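Exopolyphosphatase-related protein (Archaeoglobus fulgidus, PDB 3LLV) probably binds NAD(P) or a related nucleotide through this N-terminal Rossmann-fold (TrkA-N) domain, while the whole protein, related to exopolyphosphatases, may also bind nucleic acid. Local coordinates at residues G78-N84 against R102-K108; Y7-G13 against V71-T77. All coordinates share one frame. Where two conformers were deposited one is given. Residue numbers count along the deposited sequence, not the author numbering.

Contact 1 (G78-N84 against R102-K108); sequences GSDDEFN and RVSSPKK. With PO4 (phosphate ion), chain B.
G78 and D80 are extended and S79 bends the loop between them; from D81 the chain is helical. R102 and V103 end a strand, and S104-K108 form a turn (K108 N to S105 O, 2.9 Å) that brings K108 back to the helix start. CA atoms come nearest at G78-R102 (6.9 Å) and D81-V103 (5.7 Å). S79 lays its CB over one face of the R102 guanidinium, 3.8 Å from NH2; the extended R102 gives NH1 and NH2 to O1 (2.6 Å) and O2 (2.7 Å) of a phosphate ion, probably from the crystallisation liquor. D80 is the N-cap: OD1 takes F83 N at 3.1 Å. Short D81, rotamer m, fits against the turn, its carboxylate accepting S104 N on OD1 (2.7 Å), and S105 N (2.9 Å) and S104 OG (3.0 Å) on OD2. One water joins S79 O, D81 N and S104 OG; another joins D81 OD2 to K108 NZ. E82 curls back, OE2 forming a salt bridge with K108 NZ (2.9 Å). N84, rotamer m, gives its two ND2 hydrogens to G78 O and R102 O (both 2.9 Å). Helix start and strand end thus meet at the C-terminal edge of a parallel sheet, within a Rossmann-type beta-alpha-beta unit.

Contact 2 (Y7-G13 against V71-T77); sequences YEYIVIG and VSAVLIT
Two neighbouring parallel strands, 9-12 and 73-76, pair here in the middle of the six-stranded sheet. Their axes approach to 4.7 Å and run at 14°. The register is Y9-A73, I10-V74, V11-L75 and I12-I76, with CA separations of 5.3, 4.7, 4.8 and 4.9 Å. Hydrogen bonds alternate as parallel pairing requires: I10 N to A73 O (3.2 Å), L75 N to I10 O (2.7 Å), I12 N to L75 O (2.8 Å) and T77 N to I12 O (2.9 Å). At the start E8 offers its O to S72 N at 2.7 Å and weakly to A73 N at 3.5 Å. At the far end T77, rotamer p, adds OG1 to I12 O at 2.9 Å.

Side chains alternate between the faces. I10, I12, V74 and I76 share one, where I12 CD1 lies 3.6 Å from V74 CG1 and 4.2 Å from I76 CG1; helix 81-94 packs there through I87 and L91. Y9, V11, A73 and L75 share the other, beneath helix 16-27: V11 CG2 meets L75 CD1 at 4.1 Å, and small A73 sets its CB 4.1 Å from Y9 CD1. Beta-branched I10, V11, I12, V74 and I76 suit the extended backbone and are buried; Y9 and L75 stay partly exposed. G13 must be glycine: at phi 100° and psi 115° a CB would jam against the preceding carbonyl and clash with T77 OG1. In the 3-2-1-4-5-6 strand order the chain changes sides through helix 60-65, and this is the central 1-4 pairing, where the two halves of a Rossmann fold meet.

In the fold
Contact 2 closes before contact 1 opens, T77 running straight into G78. Their centres lie about 17 Å apart, contact 1 further from the middle of the domain. Strand 73-76, helix 81-94 and strand 99-103 form a beta-alpha-beta unit in one sheet; contact 2 pairs its first strand with strand 9-12, and contact 1 joins its helix start to its last strand. They touch directly: R102 N reaches I76 O at 2.9 Å, R102 NH1 reaches T77 O at 3.1 Å, and N84 packs on I76. The phosphate, probably from the crystallisation liquor, is also bound by A17 N of helix 16-27 at the sheet's C-terminal edge, consistent with where Rossmann domains bind nucleotide phosphates.

Contact 1 (G78-N84 against R102-K108)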
loop_
_atom_site.group_PDB
_atom_site.type_symbol
_atom_site.label_atom_id
_atom_site.label_comp_id
_atom_site.label_asym_id
_atom_site.label_seq_id
_atom_site.Cartn_x
_atom_site.Cartn_y
_atom_site.Cartn_z
ATOM N N GLY A 78 -2.628 4.239 2.266
ATOM C CA GLY A 78 -3.141 5.573 2.582
ATOM C C GLY A 78 -4.252 5.542 3.613
ATOM O O GLY A 78 -4.877 4.504 3.849
ATOM N N SER A 79 -4.530 6.699 4.201
ATOM C CA SER A 79 -5.448 6.726 5.338
ATOM C C SER A 79 -6.867 7.175 4.943
ATOM O O SER A 79 -7.707 7.442 5.815
ATOM C CB SER A 79 -4.854 7.624 6.422
ATOM O OG SER A 79 -4.834 8.955 5.960
ATOM N N ASP A 80 -7.150 7.231 3.643
ATOM C CA ASP A 80 -8.473 7.654 3.142
ATOM C C ASP A 80 -9.187 6.443 2.526
ATOM O O ASP A 80 -8.805 6.001 1.439
ATOM C CB ASP A 80 -8.223 8.750 2.090
ATOM C CG ASP A 80 -9.499 9.334 1.479
ATOM O OD1 ASP A 80 -10.528 8.648 1.341
ATOM O OD2 ASP A 80 -9.439 10.518 1.080
ATOM N N ASP A 81 -10.182 5.882 3.232
ATOM C CA ASP A 81 -10.923 4.697 2.754
ATOM C C ASP A 81 -11.486 4.876 1.354
ATOM O O ASP A 81 -11.338 3.998 0.502
ATOM C CB ASP A 81 -12.062 4.316 3.713
ATOM C CG ASP A 81 -11.567 3.690 5.003
ATOM O OD1 ASP A 81 -10.361 3.364 5.081
ATOM O OD2 ASP A 81 -12.383 3.508 5.957
ATOM N N GLU A 82 -12.135 6.003 1.096
ATOM C CA GLU A 82 -12.799 6.150 -0.203
ATOM C C GLU A 82 -11.778 6.155 -1.337
ATOM O O GLU A 82 -12.000 5.522 -2.375
ATOM C CB GLU A 82 -13.727 7.361 -0.227
ATOM C CG GLU A 82 -15.012 7.139 0.630
ATOM C CD GLU A 82 -15.716 5.795 0.343
ATOM O OE1 GLU A 82 -15.986 5.486 -0.850
ATOM O OE2 GLU A 82 -16.015 5.051 1.315
ATOM N N PHE A 83 -10.640 6.794 -1.094
ATOM C CA PHE A 83 -9.555 6.811 -2.058
ATOM C C PHE A 83 -8.943 5.437 -2.266
ATOM O O PHE A 83 -8.694 5.023 -3.412
ATOM C CB PHE A 83 -8.474 7.848 -1.681
ATOM C CG PHE A 83 -7.579 8.234 -2.824
ATOM C CD1 PHE A 83 -8.118 8.721 -4.021
ATOM C CD2 PHE A 83 -6.195 8.147 -2.701
ATOM C CE1 PHE A 83 -7.290 9.081 -5.073
ATOM C CE2 PHE A 83 -5.354 8.516 -3.761
ATOM C CZ PHE A 83 -5.903 8.978 -4.938
ATOM N N ASN A 84 -8.746 4.703 -1.170
ATOM C CA ASN A 84 -8.175 3.359 -1.250
ATOM C C ASN A 84 -9.078 2.410 -2.049
ATOM O O ASN A 84 -8.589 1.542 -2.755
ATOM C CB ASN A 84 -7.932 2.789 0.161
ATOM C CG ASN A 84 -6.723 3.404 0.839
ATOM O OD1 ASN A 84 -6.064 4.301 0.301
ATOM N ND2 ASN A 84 -6.440 2.937 2.049
ATOM N N ARG A 102 -5.191 -1.117 3.550
ATOM C CA ARG A 102 -5.555 -0.444 4.806
ATOM C C ARG A 102 -6.982 0.140 4.784
ATOM O O ARG A 102 -7.373 0.843 3.845
ATOM C CB ARG A 102 -4.519 0.657 5.072
ATOM C CG ARG A 102 -4.808 1.456 6.327
ATOM C CD ARG A 102 -3.845 2.641 6.356
ATOM N NE ARG A 102 -4.102 3.507 7.480
ATOM C CZ ARG A 102 -3.215 4.360 7.972
ATOM N NH1 ARG A 102 -1.995 4.449 7.413
ATOM N NH2 ARG A 102 -3.551 5.123 9.012
ATOM N N VAL A 103 -7.768 -0.191 5.807
ATOM C CA VAL A 103 -9.149 0.282 5.920
ATOM C C VAL A 103 -9.318 0.844 7.321
ATOM O O VAL A 103 -8.946 0.210 8.296
ATOM C CB VAL A 103 -10.118 -0.871 5.630
ATOM C CG1 VAL A 103 -11.601 -0.480 5.894
ATOM C CG2 VAL A 103 -9.947 -1.344 4.192
ATOM N N SER A 104 -9.863 2.057 7.419
ATOM C CA SER A 104 -10.055 2.694 8.720
ATOM C C SER A 104 -11.401 2.348 9.367
ATOM O O SER A 104 -11.505 2.273 10.598
ATOM C CB SER A 104 -9.825 4.218 8.629
ATOM O OG SER A 104 -10.955 4.929 8.145
ATOM N N SER A 105 -12.426 2.135 8.556
ATOM C CA SER A 105 -13.795 1.937 9.034
ATOM C C SER A 105 -14.136 0.445 9.018
ATOM O O SER A 105 -14.233 -0.131 7.934
ATOM C CB SER A 105 -14.730 2.697 8.091
ATOM O OG SER A 105 -16.060 2.712 8.556
ATOM N N PRO A 106 -14.335 -0.191 10.205
ATOM C CA PRO A 106 -14.691 -1.611 10.156
ATOM C C PRO A 106 -15.914 -1.941 9.298
ATOM O O PRO A 106 -15.952 -3.008 8.704
ATOM C CB PRO A 106 -14.983 -1.962 11.621
ATOM C CG PRO A 106 -14.181 -1.019 12.414
ATOM C CD PRO A 106 -13.935 0.223 11.569
ATOM N N LYS A 107 -16.916 -1.065 9.243
ATOM C CA LYS A 107 -18.096 -1.343 8.418
ATOM C C LYS A 107 -17.765 -1.531 6.928
ATOM O O LYS A 107 -18.540 -2.141 6.185
ATOM C CB LYS A 107 -19.173 -0.259 8.593
ATOM C CG LYS A 107 -18.796 1.084 7.944
ATOM C CD LYS A 107 -19.867 2.131 8.265
ATOM C CE LYS A 107 -19.512 3.501 7.708
ATOM N NZ LYS A 107 -20.701 4.391 7.686
ATOM N N LYS A 108 -16.609 -1.015 6.518
ATOM C CA LYS A 108 -16.191 -1.033 5.110
ATOM C C LYS A 108 -15.371 -2.247 4.717
ATOM O O LYS A 108 -15.052 -2.407 3.543
ATOM C CB LYS A 108 -15.451 0.274 4.749
ATOM C CG LYS A 108 -16.343 1.515 4.912
ATOM C CD LYS A 108 -15.683 2.792 4.428
ATOM C CE LYS A 108 -16.659 3.970 4.655
ATOM N NZ LYS A 108 -16.167 5.287 4.170
HETATM P P PO4 B . -0.490 7.307 8.656
HETATM O O1 PO4 B . 0.014 6.069 7.981
HETATM O O2 PO4 B . -1.974 7.276 8.926
HETATM O O3 PO4 B . 0.242 7.537 9.953
HETATM O O4 PO4 B . -0.235 8.474 7.731
HETATM O O HOH W 1 -10.783 6.889 5.911
HETATM O O HOH W 2 -14.138 5.654 5.996
#

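Contact 2 (Y7-G13 against V71-T77)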
loop_
_atom_site.group_PDB
_atom_site.type_symbol
_atom_site.label_atom_id
_atom_site.label_comp_id
_atom_site.label_asym_id
_atom_site.label_seq_id
_atom_site.Cartn_x
_atom_site.Cartn_y
_atom_site.Cartn_z
ATOM N N TYR A 7 9.866 -5.003 -9.598
ATOM C CA TYR A 7 9.710 -4.791 -8.171
ATOM C C TYR A 7 9.032 -5.996 -7.514
ATOM O O TYR A 7 8.237 -6.698 -8.144
ATOM C CB TYR A 7 8.937 -3.490 -7.933
ATOM C CG TYR A 7 9.667 -2.260 -8.439
ATOM C CD1 TYR A 7 10.695 -1.676 -7.691
ATOM C CD2 TYR A 7 9.351 -1.684 -9.676
ATOM C CE1 TYR A 7 11.372 -0.543 -8.144
ATOM C CE2 TYR A 7 10.032 -0.548 -10.145
ATOM C CZ TYR A 7 11.040 0.010 -9.374
ATOM O OH TYR A 7 11.719 1.123 -9.817
ATOM N N GLU A 8 9.376 -6.242 -6.251
ATOM C CA GLU A 8 8.762 -7.297 -5.464
ATOM C C GLU A 8 7.542 -6.749 -4.720
ATOM O O GLU A 8 6.533 -7.438 -4.567
ATOM C CB GLU A 8 9.777 -7.871 -4.476
ATOM C CG GLU A 8 10.849 -8.749 -5.128
ATOM C CD GLU A 8 12.111 -8.889 -4.282
ATOM O OE1 GLU A 8 12.885 -7.913 -4.180
ATOM O OE2 GLU A 8 12.342 -9.986 -3.741
ATOM N N TYR A 9 7.662 -5.507 -4.254
ATOM C CA TYR A 9 6.570 -4.844 -3.534
ATOM C C TYR A 9 6.321 -3.453 -4.095
ATOM O O TYR A 9 7.267 -2.735 -4.463
ATOM C CB TYR A 9 6.831 -4.780 -2.017
ATOM C CG TYR A 9 6.945 -6.138 -1.377
ATOM C CD1 TYR A 9 5.806 -6.861 -0.988
ATOM C CD2 TYR A 9 8.198 -6.728 -1.195
ATOM C CE1 TYR A 9 5.921 -8.138 -0.416
ATOM C CE2 TYR A 9 8.319 -7.997 -0.628
ATOM C CZ TYR A 9 7.178 -8.694 -0.245
ATOM O OH TYR A 9 7.307 -9.948 0.306
ATOM N N ILE A 10 5.046 -3.106 -4.210
ATOM C CA ILE A 10 4.646 -1.762 -4.583
ATOM C C ILE A 10 3.862 -1.144 -3.446
ATOM O O ILE A 10 2.853 -1.691 -3.002
ATOM C CB ILE A 10 3.831 -1.742 -5.883
ATOM C CG1 ILE A 10 4.713 -2.220 -7.038
ATOM C CG2 ILE A 10 3.287 -0.328 -6.166
ATOM C CD1 ILE A 10 3.963 -2.369 -8.312
ATOM N N VAL A 11 4.355 -0.006 -2.962
ATOM C CA VAL A 11 3.726 0.670 -1.821
ATOM C C VAL A 11 3.045 1.941 -2.282
ATOM O O VAL A 11 3.697 2.918 -2.656
ATOM C CB VAL A 11 4.738 0.972 -0.699
ATOM C CG1 VAL A 11 4.063 1.726 0.485
ATOM C CG2 VAL A 11 5.372 -0.295 -0.208
ATOM N N ILE A 12 1.715 1.930 -2.209
ATOM C CA ILE A 12 0.909 3.049 -2.622
ATOM C C ILE A 12 0.557 3.813 -1.368
ATOM O O ILE A 12 0.053 3.231 -0.391
ATOM C CB ILE A 12 -0.356 2.584 -3.384
ATOM C CG1 ILE A 12 0.060 1.854 -4.683
ATOM C CG2 ILE A 12 -1.303 3.759 -3.631
ATOM C CD1 ILE A 12 -1.095 1.124 -5.345
ATOM N N GLY A 13 0.829 5.110 -1.392
ATOM C CA GLY A 13 0.613 5.983 -0.240
ATOM C C GLY A 13 1.969 6.155 0.422
ATOM O O GLY A 13 2.554 5.184 0.930
ATOM N N VAL A 71 5.451 -9.231 -9.195
ATOM C CA VAL A 71 5.212 -8.598 -7.902
ATOM C C VAL A 71 4.613 -9.545 -6.855
ATOM O O VAL A 71 3.749 -10.286 -7.152
ATOM C CB VAL A 71 4.299 -7.394 -8.081
ATOM C CG1 VAL A 71 3.872 -6.835 -6.767
ATOM C CG2 VAL A 71 4.960 -6.349 -8.835
ATOM N N SER A 72 5.081 -9.480 -5.621
ATOM C CA SER A 72 4.548 -10.304 -4.529
ATOM C C SER A 72 3.285 -9.713 -3.935
ATOM O O SER A 72 2.298 -10.432 -3.705
ATOM C CB SER A 72 5.589 -10.525 -3.426
ATOM O OG SER A 72 6.727 -11.162 -3.959
ATOM N N ALA A 73 3.310 -8.404 -3.682
ATOM C CA ALA A 73 2.125 -7.722 -3.204
ATOM C C ALA A 73 2.157 -6.236 -3.504
ATOM O O ALA A 73 3.232 -5.606 -3.548
ATOM C CB ALA A 73 1.900 -7.974 -1.679
ATOM N N VAL A 74 0.956 -5.687 -3.720
ATOM C CA VAL A 74 0.743 -4.268 -3.775
ATOM C C VAL A 74 0.148 -3.883 -2.427
ATOM O O VAL A 74 -0.841 -4.478 -1.998
ATOM C CB VAL A 74 -0.224 -3.906 -4.920
ATOM C CG1 VAL A 74 -0.624 -2.409 -4.859
ATOM C CG2 VAL A 74 0.401 -4.257 -6.274
ATOM N N LEU A 75 0.748 -2.886 -1.779
ATOM C CA LEU A 75 0.329 -2.475 -0.438
ATOM C C LEU A 75 -0.353 -1.110 -0.556
ATOM O O LEU A 75 0.259 -0.128 -0.964
ATOM C CB LEU A 75 1.524 -2.428 0.518
ATOM C CG LEU A 75 2.440 -3.643 0.531
ATOM C CD1 LEU A 75 3.470 -3.430 1.626
ATOM C CD2 LEU A 75 1.674 -4.953 0.751
ATOM N N ILE A 76 -1.647 -1.074 -0.250
ATOM C CA ILE A 76 -2.408 0.172 -0.371
ATOM C C ILE A 76 -2.496 0.704 1.057
ATOM O O ILE A 76 -3.254 0.164 1.885
ATOM C CB ILE A 76 -3.796 -0.078 -1.015
ATOM C CG1 ILE A 76 -3.629 -0.616 -2.451
ATOM C CG2 ILE A 76 -4.626 1.240 -1.025
ATOM C CD1 ILE A 76 -4.902 -1.164 -3.074
ATOM N N THR A 77 -1.715 1.758 1.347
ATOM C CA THR A 77 -1.439 2.146 2.747
ATOM C C THR A 77 -1.973 3.509 3.172
ATOM O O THR A 77 -1.771 3.910 4.318
ATOM C CB THR A 77 0.091 2.132 3.055
ATOM O OG1 THR A 77 0.692 3.254 2.408
ATOM C CG2 THR A 77 0.727 0.893 2.561
#